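Local coordinates for protein nucleoside hydrolase, putative (Trypanosoma brucei, PDB 3FZ0) that belongs to the nucleoside hydrolase family and holds a calcium ion within an alpha/beta fold built on a mixed, largely parallel sheet, at residues Asp58-Gly69 and Ser99-Ala110; Ala20-Thr28 and Ala351-Val359. The protein carries 2 engineered substitutions. All coordinates share one frame; numbering follows the deposited sequence.

Contact 1. Residues Asp58-Gly69 and Ser99-Ala110; sequences DLYDADIPFFRG and SQRVALQPKRHA. Engineered in segment 99-110: Q100 (natural residue Lys).
S99 packs against the carboxylate of D58, while S99 OG accepts a capping bond from R101 N (3.1 Å) before the short, weakly bonded helix around 101-104. R101 then reaches across to three acids, all three met at the guanidinium edge, close to its plane. R101 NE gives a straight bond to D58 OD1 (2.9 Å, 162° at the hydrogen), met on the anti side of that carboxylate; R101 NH1 forms a salt bridge with D63 OD1 (3.0 Å); R101 NH2 makes a weak one with D61 OD1 (3.4 Å). This network grips the turn after helix 46-60, where D61 has positive phi in a Schellman motif. V102 CG2 meets F66 CE1 in an apolar contact. Q105 bends at chi2 (-41°), which lays its amide flat along the F66 ring, the planes 9° apart and Q105 CG 3.6 Å from the centroid. The amide is held at both ends: Q105 OE1 accepts from F66 N (3.1 Å), and Q105 NE2 donates to R101 O (2.8 Å). F66 belongs to 66-68, an outermost strand of the mixed sheet within this chain, and also packs on M50, I53 and L57 of helix 46-60. P106 and R108 both approach CE2 of F67; R108 NH1 has its salt bridge with E113. H109 puts a ring face over G69 CA, its ND1 capping A111 N, and A110 N donates to R68 O (2.9 Å) as helix 110-120 starts.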
loop_
_atom_site.group_PDB
_atom_site.type_symbol
_atom_site.label_atom_id
_atom_site.label_comp_id
_atom_site.label_asym_id
_atom_site.label_seq_id
_atom_site.Cartn_x
_atom_site.Cartn_y
_atom_site.Cartn_z
ATOM N N ASP B 58 41.817 8.461 13.414
ATOM C CA ASP B 58 43.114 8.154 14.050
ATOM C C ASP B 58 44.184 7.867 13.005
ATOM O O ASP B 58 45.267 8.452 13.048
ATOM C CB ASP B 58 43.004 6.936 14.981
ATOM C CG ASP B 58 42.308 7.255 16.288
ATOM O OD1 ASP B 58 42.226 8.460 16.669
ATOM O OD2 ASP B 58 41.876 6.293 16.956
ATOM N N LEU B 59 43.855 6.984 12.058
ATOM C CA LEU B 59 44.756 6.616 10.984
ATOM C C LEU B 59 45.358 7.858 10.304
ATOM O O LEU B 59 46.548 7.923 10.080
ATOM C CB LEU B 59 44.026 5.724 9.990
ATOM C CG LEU B 59 44.869 4.994 8.939
ATOM C CD1 LEU B 59 45.837 3.989 9.625
ATOM C CD2 LEU B 59 43.994 4.291 7.919
ATOM N N TYR B 60 44.524 8.851 10.023
ATOM C CA TYR B 60 44.940 10.064 9.326
ATOM C C TYR B 60 45.439 11.178 10.236
ATOM O O TYR B 60 45.963 12.176 9.769
ATOM C CB TYR B 60 43.774 10.587 8.489
ATOM C CG TYR B 60 43.565 9.773 7.251
ATOM C CD1 TYR B 60 42.745 8.630 7.263
ATOM C CD2 TYR B 60 44.214 10.115 6.064
ATOM C CE1 TYR B 60 42.570 7.871 6.112
ATOM C CE2 TYR B 60 44.037 9.356 4.924
ATOM C CZ TYR B 60 43.222 8.250 4.954
ATOM O OH TYR B 60 43.056 7.518 3.812
ATOM N N ASP B 61 45.252 10.999 11.535
ATOM C CA ASP B 61 45.405 12.082 12.488
ATOM C C ASP B 61 44.582 13.299 12.184
ATOM O O ASP B 61 45.031 14.399 12.431
ATOM C CB ASP B 61 46.840 12.523 12.522
ATOM C CG ASP B 61 47.462 12.255 13.815
ATOM O OD1 ASP B 61 47.079 12.929 14.816
ATOM O OD2 ASP B 61 48.329 11.356 13.814
ATOM N N ALA B 62 43.396 13.111 11.626
ATOM C CA ALA B 62 42.588 14.241 11.164
ATOM C C ALA B 62 41.705 14.767 12.283
ATOM O O ALA B 62 41.100 13.977 13.026
ATOM C CB ALA B 62 41.737 13.830 9.972
ATOM N N ASP B 63 41.616 16.090 12.393
ATOM C CA ASP B 63 40.720 16.702 13.372
ATOM C C ASP B 63 39.336 17.062 12.814
ATOM O O ASP B 63 38.664 17.946 13.326
ATOM C CB ASP B 63 41.403 17.877 14.078
ATOM C CG ASP B 63 42.657 17.433 14.858
ATOM O OD1 ASP B 63 42.616 16.327 15.472
ATOM O OD2 ASP B 63 43.694 18.159 14.847
ATOM N N ILE B 64 38.887 16.343 11.796
ATOM C CA ILE B 64 37.518 16.482 11.267
ATOM C C ILE B 64 36.447 16.152 12.332
ATOM O O ILE B 64 36.489 15.082 12.920
ATOM C CB ILE B 64 37.326 15.536 10.067
ATOM C CG1 ILE B 64 38.388 15.832 8.994
ATOM C CG2 ILE B 64 35.938 15.645 9.489
ATOM C CD1 ILE B 64 38.388 14.799 7.869
ATOM N N PRO B 65 35.484 17.053 12.569
ATOM C CA PRO B 65 34.477 16.726 13.570
ATOM C C PRO B 65 33.429 15.740 13.055
ATOM O O PRO B 65 33.071 15.784 11.862
ATOM C CB PRO B 65 33.846 18.091 13.900
ATOM C CG PRO B 65 34.092 18.932 12.720
ATOM C CD PRO B 65 35.259 18.368 11.953
ATOM N N PHE B 66 32.963 14.845 13.935
ATOM C CA PHE B 66 31.922 13.876 13.576
ATOM C C PHE B 66 30.770 13.824 14.596
ATOM O O PHE B 66 30.960 14.117 15.789
ATOM C CB PHE B 66 32.482 12.489 13.215
ATOM C CG PHE B 66 33.399 11.885 14.265
ATOM C CD1 PHE B 66 32.994 10.778 14.990
ATOM C CD2 PHE B 66 34.679 12.401 14.488
ATOM C CE1 PHE B 66 33.823 10.212 15.925
ATOM C CE2 PHE B 66 35.516 11.839 15.434
ATOM C CZ PHE B 66 35.102 10.750 16.156
ATOM N N PHE B 67 29.567 13.485 14.114
ATOM C CA PHE B 67 28.358 13.714 14.893
ATOM C C PHE B 67 27.394 12.536 14.875
ATOM O O PHE B 67 27.240 11.878 13.815
ATOM C CB PHE B 67 27.676 14.971 14.373
ATOM C CG PHE B 67 28.567 16.189 14.399
ATOM C CD1 PHE B 67 29.440 16.460 13.340
ATOM C CD2 PHE B 67 28.534 17.060 15.484
ATOM C CE1 PHE B 67 30.276 17.567 13.373
ATOM C CE2 PHE B 67 29.367 18.196 15.524
ATOM C CZ PHE B 67 30.238 18.440 14.464
ATOM N N ARG B 68 26.776 12.254 16.038
ATOM C CA ARG B 68 25.781 11.177 16.162
ATOM C C ARG B 68 24.471 11.635 15.544
ATOM O O ARG B 68 23.950 12.705 15.905
ATOM C CB ARG B 68 25.564 10.769 17.634
ATOM C CG ARG B 68 26.870 10.578 18.438
ATOM C CD ARG B 68 26.677 10.293 19.948
ATOM N NE ARG B 68 27.957 9.946 20.592
ATOM C CZ ARG B 68 28.431 8.703 20.693
ATOM N NH1 ARG B 68 27.730 7.681 20.214
ATOM N NH2 ARG B 68 29.596 8.472 21.270
ATOM N N GLY B 69 23.945 10.810 14.632
ATOM C CA GLY B 69 22.673 11.061 13.979
ATOM C C GLY B 69 21.582 10.093 14.423
ATOM O O GLY B 69 21.605 9.597 15.550
ATOM N N SER B 99 39.433 4.646 19.677
ATOM C CA SER B 99 39.782 6.033 19.432
ATOM C C SER B 99 39.389 6.934 20.607
ATOM O O SER B 99 38.272 6.827 21.153
ATOM C CB SER B 99 39.049 6.509 18.174
ATOM O OG SER B 99 39.321 7.862 17.889
ATOM N N GLN B 100 40.283 7.854 20.954
ATOM C CA GLN B 100 40.008 8.863 21.982
ATOM C C GLN B 100 39.249 10.061 21.390
ATOM O O GLN B 100 38.781 10.937 22.113
ATOM C CB GLN B 100 41.315 9.309 22.634
ATOM C CG GLN B 100 42.152 8.146 23.180
ATOM C CD GLN B 100 41.647 7.678 24.538
ATOM O OE1 GLN B 100 41.892 8.322 25.568
ATOM N NE2 GLN B 100 40.928 6.564 24.550
ATOM N N ARG B 101 39.100 10.077 20.070
ATOM C CA ARG B 101 38.419 11.159 19.392
ATOM C C ARG B 101 36.908 11.192 19.689
ATOM O O ARG B 101 36.301 12.278 19.737
ATOM C CB ARG B 101 38.691 11.087 17.890
ATOM C CG ARG B 101 40.035 11.649 17.501
ATOM C CD ARG B 101 40.354 11.501 16.040
ATOM N NE ARG B 101 41.767 11.207 15.925
ATOM C CZ ARG B 101 42.723 12.101 15.701
ATOM N NH1 ARG B 101 42.423 13.367 15.505
ATOM N NH2 ARG B 101 43.979 11.716 15.657
ATOM N N VAL B 102 36.313 10.017 19.912
ATOM C CA VAL B 102 34.857 9.898 20.073
ATOM C C VAL B 102 34.322 10.797 21.188
ATOM O O VAL B 102 33.426 11.605 20.933
ATOM C CB VAL B 102 34.381 8.425 20.274
ATOM C CG1 VAL B 102 32.896 8.375 20.557
ATOM C CG2 VAL B 102 34.700 7.581 19.071
ATOM N N ALA B 103 34.879 10.670 22.397
ATOM C CA ALA B 103 34.429 11.447 23.582
ATOM C C ALA B 103 34.583 12.955 23.440
ATOM O O ALA B 103 33.860 13.706 24.083
ATOM C CB ALA B 103 35.142 10.978 24.872
ATOM N N LEU B 104 35.534 13.383 22.612
ATOM C CA LEU B 104 35.792 14.803 22.388
ATOM C C LEU B 104 34.746 15.467 21.513
ATOM O O LEU B 104 34.687 16.678 21.490
ATOM C CB LEU B 104 37.139 15.021 21.695
ATOM C CG LEU B 104 38.474 14.605 22.289
ATOM C CD1 LEU B 104 39.644 14.931 21.287
ATOM C CD2 LEU B 104 38.667 15.266 23.635
ATOM N N GLN B 105 33.981 14.692 20.754
ATOM C CA GLN B 105 33.099 15.266 19.742
ATOM C C GLN B 105 31.947 15.986 20.416
ATOM O O GLN B 105 31.545 15.582 21.493
ATOM C CB GLN B 105 32.588 14.186 18.790
ATOM C CG GLN B 105 33.652 13.524 17.968
ATOM C CD GLN B 105 34.719 14.492 17.434
ATOM O OE1 GLN B 105 34.460 15.317 16.568
ATOM N NE2 GLN B 105 35.935 14.354 17.938
ATOM N N PRO B 106 31.443 17.075 19.805
ATOM C CA PRO B 106 30.234 17.813 20.275
ATOM C C PRO B 106 28.960 16.965 20.334
ATOM O O PRO B 106 28.832 16.011 19.578
ATOM C CB PRO B 106 30.080 18.924 19.232
ATOM C CG PRO B 106 31.498 19.109 18.649
ATOM C CD PRO B 106 32.038 17.695 18.598
ATOM N N LYS B 107 28.029 17.325 21.213
ATOM C CA LYS B 107 26.780 16.557 21.402
ATOM C C LYS B 107 25.715 16.734 20.326
ATOM O O LYS B 107 24.863 15.842 20.121
ATOM C CB LYS B 107 26.174 16.821 22.781
ATOM C CG LYS B 107 27.113 16.463 23.949
ATOM C CD LYS B 107 27.525 14.969 23.994
ATOM C CE LYS B 107 28.612 14.729 25.062
ATOM N NZ LYS B 107 29.521 13.603 24.684
ATOM N N ARG B 108 25.757 17.871 19.652
ATOM C CA ARG B 108 24.864 18.161 18.528
ATOM C C ARG B 108 24.408 16.923 17.694
ATOM O O ARG B 108 25.238 16.181 17.188
ATOM C CB ARG B 108 25.572 19.186 17.622
ATOM C CG ARG B 108 24.628 20.154 16.948
ATOM C CD ARG B 108 25.355 21.196 16.131
ATOM N NE ARG B 108 25.966 22.182 17.009
ATOM C CZ ARG B 108 27.280 22.295 17.189
ATOM N NH1 ARG B 108 28.154 21.523 16.516
ATOM N NH2 ARG B 108 27.715 23.211 18.025
ATOM N N HIS B 109 23.092 16.712 17.578
ATOM C CA HIS B 109 22.529 15.790 16.581
ATOM C C HIS B 109 23.110 16.131 15.198
ATOM O O HIS B 109 23.300 17.312 14.861
ATOM C CB HIS B 109 20.988 15.877 16.548
ATOM C CG HIS B 109 20.310 14.731 15.834
ATOM N ND1 HIS B 109 20.373 14.560 14.463
ATOM C CD2 HIS B 109 19.540 13.714 16.301
ATOM C CE1 HIS B 109 19.692 13.479 14.119
ATOM N NE2 HIS B 109 19.178 12.947 15.215
ATOM N N ALA B 110 23.385 15.091 14.412
ATOM C CA ALA B 110 23.882 15.229 13.037
ATOM C C ALA B 110 23.040 16.143 12.147
ATOM O O ALA B 110 23.591 16.917 11.360
ATOM C CB ALA B 110 24.028 13.860 12.380
#

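Contact 2. Residues Ala20-Thr28 and Ala351-Val359; sequences AIAIMLAMT and ALRDIVEYV
I355 and T28 bury the largest areas here, as helices 20-27 and 351-356 pass at 79° with their axes 9.0 Å apart. I355 pushes its side chain across the groove between I21, M24 and L25. With CG1 beside its backbone N (chi1 -63°), its two branches part: I355 CD1 lies 4.1 Å from L25 CB and also meets I21 CG2 (4.0 Å), whereas I355 CG2 faces M24 CE at 3.9 Å. T28, just past the first helix, is used on two sides. T28 OG1 donates back to M24 O (2.9 Å), and a water that donates to both T28 OG1 and A351 O carries a polar link over to the other segment. The methyl T28 CG2 instead lies over one face of the Y358 ring, 3.8 Å from the centroid and 27° off the normal, a CH-pi contact displaced toward the rim. Y358 itself follows the end of its helix, where its carbonyl O accepts from W242. The arrangement is nearly perpendicular helix packing: the C-terminal helix lies across the helix of the beta-alpha-beta crossover that joins parallel strands 6-13 and 32-39; D14, just after the first strand, and D19, in the helix itself, are calcium ligands.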
loop_
_atom_site.group_PDB
_atom_site.type_symbol
_atom_site.label_atom_id
_atom_site.label_comp_id
_atom_site.label_asym_id
_atom_site.label_seq_id
_atom_site.Cartn_x
_atom_site.Cartn_y
_atom_site.Cartn_z
ATOM N N ALA B 20 34.263 3.545 4.635
ATOM C CA ALA B 20 35.634 3.906 4.992
ATOM C C ALA B 20 36.473 4.177 3.749
ATOM O O ALA B 20 37.156 5.188 3.722
ATOM C CB ALA B 20 36.284 2.847 5.876
ATOM N N ILE B 21 36.431 3.289 2.744
ATOM C CA ILE B 21 37.143 3.503 1.472
ATOM C C ILE B 21 36.678 4.828 0.824
ATOM O O ILE B 21 37.493 5.595 0.307
ATOM C CB ILE B 21 36.921 2.329 0.446
ATOM C CG1 ILE B 21 37.431 0.997 1.017
ATOM C CG2 ILE B 21 37.576 2.659 -0.946
ATOM C CD1 ILE B 21 38.917 0.965 1.354
ATOM N N ALA B 22 35.372 5.086 0.853
ATOM C CA ALA B 22 34.840 6.347 0.291
ATOM C C ALA B 22 35.396 7.606 0.993
ATOM O O ALA B 22 35.770 8.597 0.334
ATOM C CB ALA B 22 33.312 6.353 0.321
ATOM N N ILE B 23 35.440 7.567 2.329
ATOM C CA ILE B 23 35.952 8.708 3.096
ATOM C C ILE B 23 37.457 8.856 2.842
ATOM O O ILE B 23 37.955 9.972 2.711
ATOM C CB ILE B 23 35.593 8.600 4.615
ATOM C CG1 ILE B 23 34.063 8.638 4.790
ATOM C CG2 ILE B 23 36.246 9.710 5.406
ATOM C CD1 ILE B 23 33.524 8.037 6.083
ATOM N N MET B 24 38.153 7.731 2.737
ATOM C CA MET B 24 39.556 7.712 2.374
ATOM C C MET B 24 39.776 8.367 1.019
ATOM O O MET B 24 40.733 9.125 0.826
ATOM C CB MET B 24 40.122 6.285 2.402
ATOM C CG MET B 24 40.215 5.646 3.812
ATOM S SD MET B 24 40.857 3.937 3.804
ATOM C CE MET B 24 42.589 4.202 4.084
ATOM N N LEU B 25 38.860 8.121 0.099
ATOM C CA LEU B 25 38.983 8.661 -1.242
ATOM C C LEU B 25 38.796 10.182 -1.195
ATOM O O LEU B 25 39.645 10.944 -1.721
ATOM C CB LEU B 25 37.991 7.986 -2.184
ATOM C CG LEU B 25 38.145 8.041 -3.706
ATOM C CD1 LEU B 25 37.152 7.074 -4.340
ATOM C CD2 LEU B 25 37.916 9.392 -4.252
ATOM N N ALA B 26 37.715 10.632 -0.558
ATOM C CA ALA B 26 37.512 12.080 -0.312
ATOM C C ALA B 26 38.715 12.763 0.349
ATOM O O ALA B 26 39.066 13.869 -0.036
ATOM C CB ALA B 26 36.284 12.301 0.526
ATOM N N MET B 27 39.346 12.089 1.315
ATOM C CA MET B 27 40.418 12.703 2.079
ATOM C C MET B 27 41.773 12.714 1.420
ATOM O O MET B 27 42.689 13.284 1.990
ATOM C CB MET B 27 40.540 12.049 3.449
ATOM C CG MET B 27 39.519 12.551 4.436
ATOM S SD MET B 27 39.715 11.706 5.989
ATOM C CE MET B 27 39.922 10.043 5.400
ATOM N N THR B 28 41.921 12.074 0.262
ATOM C CA THR B 28 43.243 11.914 -0.373
ATOM C C THR B 28 43.221 12.510 -1.775
ATOM O O THR B 28 44.070 12.260 -2.586
ATOM C CB THR B 28 43.677 10.435 -0.471
ATOM O OG1 THR B 28 42.687 9.660 -1.194
ATOM C CG2 THR B 28 43.922 9.864 0.916
ATOM N N ALA B 351 41.744 6.446 -8.533
ATOM C CA ALA B 351 41.394 7.101 -7.261
ATOM C C ALA B 351 41.672 6.176 -6.065
ATOM O O ALA B 351 42.115 6.643 -5.004
ATOM C CB ALA B 351 39.923 7.548 -7.271
ATOM N N LEU B 352 41.394 4.873 -6.232
ATOM C CA LEU B 352 41.685 3.895 -5.196
ATOM C C LEU B 352 43.197 3.767 -5.049
ATOM O O LEU B 352 43.732 3.721 -3.942
ATOM C CB LEU B 352 41.069 2.535 -5.498
ATOM C CG LEU B 352 39.556 2.306 -5.542
ATOM C CD1 LEU B 352 39.274 0.797 -5.744
ATOM C CD2 LEU B 352 38.847 2.820 -4.312
ATOM N N ARG B 353 43.873 3.725 -6.185
ATOM C CA ARG B 353 45.326 3.701 -6.213
ATOM C C ARG B 353 45.864 4.917 -5.439
ATOM O O ARG B 353 46.800 4.792 -4.654
ATOM C CB ARG B 353 45.850 3.684 -7.666
ATOM C CG ARG B 353 46.770 2.496 -8.039
ATOM C CD ARG B 353 47.379 2.559 -9.495
ATOM N NE ARG B 353 46.375 2.865 -10.527
ATOM C CZ ARG B 353 45.740 1.963 -11.288
ATOM N NH1 ARG B 353 46.017 0.659 -11.198
ATOM N NH2 ARG B 353 44.814 2.379 -12.162
ATOM N N ASP B 354 45.233 6.066 -5.615
ATOM C CA ASP B 354 45.682 7.295 -4.973
ATOM C C ASP B 354 45.530 7.271 -3.453
ATOM O O ASP B 354 46.331 7.911 -2.746
ATOM C CB ASP B 354 45.027 8.534 -5.589
ATOM C CG ASP B 354 45.603 8.873 -6.952
ATOM O OD1 ASP B 354 44.983 9.686 -7.659
ATOM O OD2 ASP B 354 46.667 8.320 -7.348
ATOM N N ILE B 355 44.562 6.509 -2.946
ATOM C CA ILE B 355 44.455 6.333 -1.502
ATOM C C ILE B 355 45.753 5.777 -0.891
ATOM O O ILE B 355 46.238 6.311 0.107
ATOM C CB ILE B 355 43.271 5.428 -1.107
ATOM C CG1 ILE B 355 41.960 6.053 -1.536
ATOM C CG2 ILE B 355 43.279 5.135 0.401
ATOM C CD1 ILE B 355 40.760 5.112 -1.438
ATOM N N VAL B 356 46.315 4.720 -1.487
ATOM C CA VAL B 356 47.449 4.038 -0.852
ATOM C C VAL B 356 48.779 4.760 -1.066
ATOM O O VAL B 356 49.810 4.399 -0.466
ATOM C CB VAL B 356 47.508 2.520 -1.198
ATOM C CG1 VAL B 356 46.240 1.817 -0.757
ATOM C CG2 VAL B 356 47.780 2.270 -2.698
ATOM N N GLU B 357 48.757 5.778 -1.927
ATOM C CA GLU B 357 49.965 6.534 -2.293
ATOM C C GLU B 357 49.976 7.931 -1.633
ATOM O O GLU B 357 50.818 8.784 -1.914
ATOM C CB GLU B 357 50.082 6.672 -3.815
ATOM C CG GLU B 357 50.346 5.403 -4.601
ATOM C CD GLU B 357 50.375 5.697 -6.098
ATOM O OE1 GLU B 357 49.911 6.790 -6.460
ATOM O OE2 GLU B 357 50.878 4.882 -6.908
ATOM N N TYR B 358 49.023 8.168 -0.756
ATOM C CA TYR B 358 48.838 9.491 -0.191
ATOM C C TYR B 358 49.934 9.852 0.829
ATOM O O TYR B 358 50.249 9.077 1.743
ATOM C CB TYR B 358 47.467 9.576 0.470
ATOM C CG TYR B 358 47.156 10.873 1.198
ATOM C CD1 TYR B 358 46.909 12.051 0.487
ATOM C CD2 TYR B 358 47.086 10.925 2.590
ATOM C CE1 TYR B 358 46.614 13.234 1.126
ATOM C CE2 TYR B 358 46.790 12.122 3.260
ATOM C CZ TYR B 358 46.536 13.273 2.511
ATOM O OH TYR B 358 46.219 14.467 3.147
ATOM N N VAL B 359 50.512 11.035 0.659
ATOM C CA VAL B 359 51.431 11.586 1.643
ATOM C C VAL B 359 50.838 12.939 2.061
ATOM O O VAL B 359 50.572 13.801 1.219
ATOM C CB VAL B 359 52.822 11.769 1.070
ATOM C CG1 VAL B 359 53.788 12.155 2.172
ATOM C CG2 VAL B 359 53.257 10.496 0.366
HETATM O O HOH W 1 41.850 9.165 -3.867
#

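Contact 2 is the more buried, its touching residues mostly enclosed and none exposed, whereas contact 1 lies farther from the chain centre and has exposed residues among its partners. Their chemistry follows: contact 1 relies on an arginine-acid network, a stacked amide and one backbone bond at the start of helix 110-120, while contact 2 relies on aliphatic branches, one methyl-to-ring contact and a bridging water. In sequence, contact 1 is nested within the loop that contact 2 closes. The two meet directly: Y60 OH approaches M24 CE at 3.4 Å, and I64 CD1 lies 3.9 Å from M27 SD, so helix 17-27 packs both on the end of helix 46-60 and on the loop that follows it.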